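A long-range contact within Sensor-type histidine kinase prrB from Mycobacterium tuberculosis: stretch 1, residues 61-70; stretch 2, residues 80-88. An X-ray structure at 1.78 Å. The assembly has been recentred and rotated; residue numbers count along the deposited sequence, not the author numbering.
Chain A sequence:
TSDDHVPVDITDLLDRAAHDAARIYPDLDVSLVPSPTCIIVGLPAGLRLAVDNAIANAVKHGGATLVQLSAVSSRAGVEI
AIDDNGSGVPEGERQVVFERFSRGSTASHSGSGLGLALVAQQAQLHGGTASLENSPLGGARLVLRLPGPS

Stretch 1, residues 61-70: HGGATLVQLS
Stretch 2, residues 80-88: IAIDDNGSG

An antiparallel strand pair often ends where one chain turns away, and the pairing can then be continued by a side chain that imitates a backbone. The contact between residues 61-70 and 80-88 of the sensor kinase prrB illustrates this principle. Strands 66-70 and 80-84 run at 164° with axes 4.7 Å apart, both in extended conformation (phi -97 to -149°, psi 103 to 166°). Together the two stretches bury 614 Å².

Ile80 is the first residue of stretch 2, in a strand that is already under way. Its CA-to-CB bond points sideways and the end of the side chain (chi1 m, chi2 t) leads away from stretch 1, but its CA lies 3.3 Å from Ser70 O in a CA-H...O contact. Ala81 forms a hydrogen-bonded pair with Ser70, CA to CA 5.3 Å: Ala81 N donates to Ser70 O and Ser70 N to Ala81 O, both at 3.0 Å. The small methyl of Ala81 sits on the same sheet face as the Ser70 side chain (chi1 p), with Ala81 CB 3.6 Å from Ser70 OG.

Ile82 faces Leu69 in a non-hydrogen-bonded pair, and its side chain turns to the other face, where the buried apolar residues meet. Ile82 CG1 packs 3.7 Å from Leu69 CD2, and Ile82 CG2 lies 3.9 Å from Val67 CG1, so the branched chain reaches two neighbours. Ile82 has chi1 m and chi2 107°, between wells; Leu69 is m, t and Val67 t.

Asp83 restores hydrogen bonding: Asp83 N donates to Gln68 O at 2.9 Å and Gln68 N to Asp83 O at 3.0 Å. Its carboxylate (chi1 -83°, chi2 -84°) shares a face with Gln68 (m, t, chi3 -12°) and Ser70. A water there is hydrogen-bonded to Asp83 OD2 at 2.6 Å, to Gln68 O at 2.9 Å and to Ser70 OG at 2.9 Å, giving the buried acid a polar partner.

Asp84, opposite Val67 at 4.4 Å between CA atoms, returns to the face of Val67, Leu69 and Ile82 with chi1 p and chi2 65°. Asp84 CB touches Ala64 CB at 3.7 Å, while Asp84 OD1 accepts from Gly86 N at 2.8 Å, tying down the turn that follows.

Asn85 (phi/psi -107/21, chi1 p, chi2 -24°) carries the pairing beyond the strand. Its backbone N donates to Leu66 O at 3.0 Å. Its amide then serves as a surrogate peptide: Asn85 OD1 accepts from Thr65 N at 2.8 Å and Leu66 N at 2.9 Å, and Asn85 ND2 donates to Thr65 OG1 at 2.8 Å, Thr65 being p. An amide suits this place because it offers both acceptor and donor.

Gly86 (phi/psi -80/-164) brings its CA to 3.2 Å from Gly62 O; a CB here would stand only 2.6 Å from Gly62 O, a clash. Ser87 (-59/-30, chi1 m) closes the contact, its N donating to Gly62 O at 3.0 Å and its OG to the same Gly62 O at 3.2 Å. Gly88, at 84/178, adopts a backbone conformation that calls for glycine and leaves the interface.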

# COMPACT_ATOMS: atom_id res chain seq x y z
N HIS A 61 -22.66 10.51 3.03
CA HIS A 61 -23.51 11.39 2.25
C HIS A 61 -24.50 10.69 1.33
O HIS A 61 -25.55 11.24 1.00
CB HIS A 61 -22.66 12.46 1.53
CG HIS A 61 -21.70 13.17 2.44
ND1 HIS A 61 -22.11 14.02 3.44
CD2 HIS A 61 -20.35 13.09 2.55
CE1 HIS A 61 -21.06 14.46 4.11
NE2 HIS A 61 -19.98 13.91 3.59
N GLY A 62 -24.19 9.47 0.89
CA GLY A 62 -25.11 8.75 -0.01
C GLY A 62 -26.05 7.82 0.76
O GLY A 62 -27.02 7.31 0.22
N GLY A 63 -25.73 7.59 2.02
CA GLY A 63 -26.49 6.70 2.87
C GLY A 63 -26.34 5.25 2.46
O GLY A 63 -27.19 4.42 2.79
N ALA A 64 -25.27 4.93 1.73
CA ALA A 64 -25.01 3.54 1.31
C ALA A 64 -24.95 2.56 2.48
O ALA A 64 -24.28 2.85 3.52
CB ALA A 64 -23.66 3.46 0.53
N THR A 65 -25.57 1.38 2.29
CA THR A 65 -25.43 0.24 3.21
C THR A 65 -24.70 -0.90 2.52
O THR A 65 -24.37 -1.91 3.16
CB THR A 65 -26.84 -0.34 3.62
OG1 THR A 65 -27.53 -0.72 2.43
CG2 THR A 65 -27.66 0.71 4.29
N LEU A 66 -24.48 -0.78 1.20
CA LEU A 66 -23.74 -1.78 0.42
C LEU A 66 -22.75 -1.02 -0.50
O LEU A 66 -23.13 -0.04 -1.20
CB LEU A 66 -24.69 -2.68 -0.44
CG LEU A 66 -24.09 -3.66 -1.44
CD1 LEU A 66 -23.55 -4.86 -0.66
CD2 LEU A 66 -25.26 -4.18 -2.37
N VAL A 67 -21.51 -1.45 -0.43
CA VAL A 67 -20.40 -0.96 -1.27
C VAL A 67 -19.59 -2.15 -1.79
O VAL A 67 -19.29 -3.09 -1.03
CB VAL A 67 -19.45 -0.03 -0.44
CG1 VAL A 67 -18.17 0.28 -1.25
CG2 VAL A 67 -20.20 1.24 -0.00
N GLN A 68 -19.22 -2.11 -3.06
CA GLN A 68 -18.37 -3.13 -3.65
C GLN A 68 -17.25 -2.42 -4.32
O GLN A 68 -17.49 -1.48 -5.13
CB GLN A 68 -19.14 -3.90 -4.75
CG GLN A 68 -20.24 -4.78 -4.13
CD GLN A 68 -21.08 -5.50 -5.19
OE1 GLN A 68 -21.01 -5.19 -6.40
NE2 GLN A 68 -21.85 -6.46 -4.75
N LEU A 69 -16.04 -2.89 -4.00
CA LEU A 69 -14.81 -2.41 -4.65
C LEU A 69 -14.44 -3.42 -5.73
O LEU A 69 -14.59 -4.65 -5.56
CB LEU A 69 -13.69 -2.37 -3.61
CG LEU A 69 -14.05 -1.60 -2.34
CD1 LEU A 69 -12.89 -1.59 -1.25
CD2 LEU A 69 -14.61 -0.15 -2.65
N SER A 70 -13.88 -2.93 -6.82
CA SER A 70 -13.37 -3.84 -7.86
C SER A 70 -12.18 -3.26 -8.60
O SER A 70 -12.02 -2.06 -8.63
CB SER A 70 -14.43 -4.19 -8.87
OG SER A 70 -15.03 -3.05 -9.47
N ILE A 80 -10.39 0.99 -11.40
CA ILE A 80 -10.82 0.72 -10.03
C ILE A 80 -12.23 1.31 -9.92
O ILE A 80 -12.49 2.41 -10.37
CB ILE A 80 -9.91 1.49 -9.05
CG1 ILE A 80 -8.47 0.94 -9.13
CG2 ILE A 80 -10.46 1.45 -7.57
CD1 ILE A 80 -7.43 1.85 -8.47
N ALA A 81 -13.16 0.58 -9.32
CA ALA A 81 -14.52 1.15 -9.16
C ALA A 81 -15.00 0.99 -7.76
O ALA A 81 -14.74 -0.04 -7.14
CB ALA A 81 -15.52 0.43 -10.14
N ILE A 82 -15.67 2.02 -7.24
CA ILE A 82 -16.29 1.92 -5.91
C ILE A 82 -17.78 2.11 -6.20
O ILE A 82 -18.21 3.21 -6.63
CB ILE A 82 -15.78 3.01 -4.93
CG1 ILE A 82 -14.24 2.86 -4.72
CG2 ILE A 82 -16.45 2.87 -3.65
CD1 ILE A 82 -13.38 3.91 -5.38
N ASP A 83 -18.50 0.99 -6.18
CA ASP A 83 -19.97 1.00 -6.45
C ASP A 83 -20.79 1.02 -5.16
O ASP A 83 -20.42 0.34 -4.21
CB ASP A 83 -20.33 -0.31 -7.21
CG ASP A 83 -20.08 -0.21 -8.67
OD1 ASP A 83 -20.98 0.31 -9.36
OD2 ASP A 83 -19.01 -0.66 -9.13
N ASP A 84 -21.86 1.81 -5.06
CA ASP A 84 -22.64 1.82 -3.82
C ASP A 84 -24.17 1.79 -4.14
O ASP A 84 -24.57 1.98 -5.30
CB ASP A 84 -22.28 2.99 -2.87
CG ASP A 84 -22.71 4.35 -3.43
OD1 ASP A 84 -23.93 4.60 -3.58
OD2 ASP A 84 -21.85 5.18 -3.75
N ASN A 85 -24.94 1.49 -3.10
CA ASN A 85 -26.40 1.33 -3.23
C ASN A 85 -27.08 2.55 -2.60
O ASN A 85 -28.25 2.52 -2.22
CB ASN A 85 -26.85 0.01 -2.54
CG ASN A 85 -26.87 0.14 -1.01
OD1 ASN A 85 -26.17 0.97 -0.44
ND2 ASN A 85 -27.72 -0.67 -0.35
N GLY A 86 -26.34 3.65 -2.48
CA GLY A 86 -26.89 4.89 -1.92
C GLY A 86 -27.73 5.68 -2.92
O GLY A 86 -28.22 5.13 -3.93
N SER A 87 -27.96 6.95 -2.58
CA SER A 87 -28.71 7.97 -3.32
C SER A 87 -28.16 8.26 -4.71
O SER A 87 -28.90 8.62 -5.65
CB SER A 87 -28.65 9.30 -2.53
OG SER A 87 -29.13 9.18 -1.22
N GLY A 88 -26.86 8.10 -4.88
CA GLY A 88 -26.31 8.39 -6.17
C GLY A 88 -26.01 9.89 -6.32
O GLY A 88 -26.20 10.70 -5.40
O HOH W 1 -17.27 -2.14 -7.91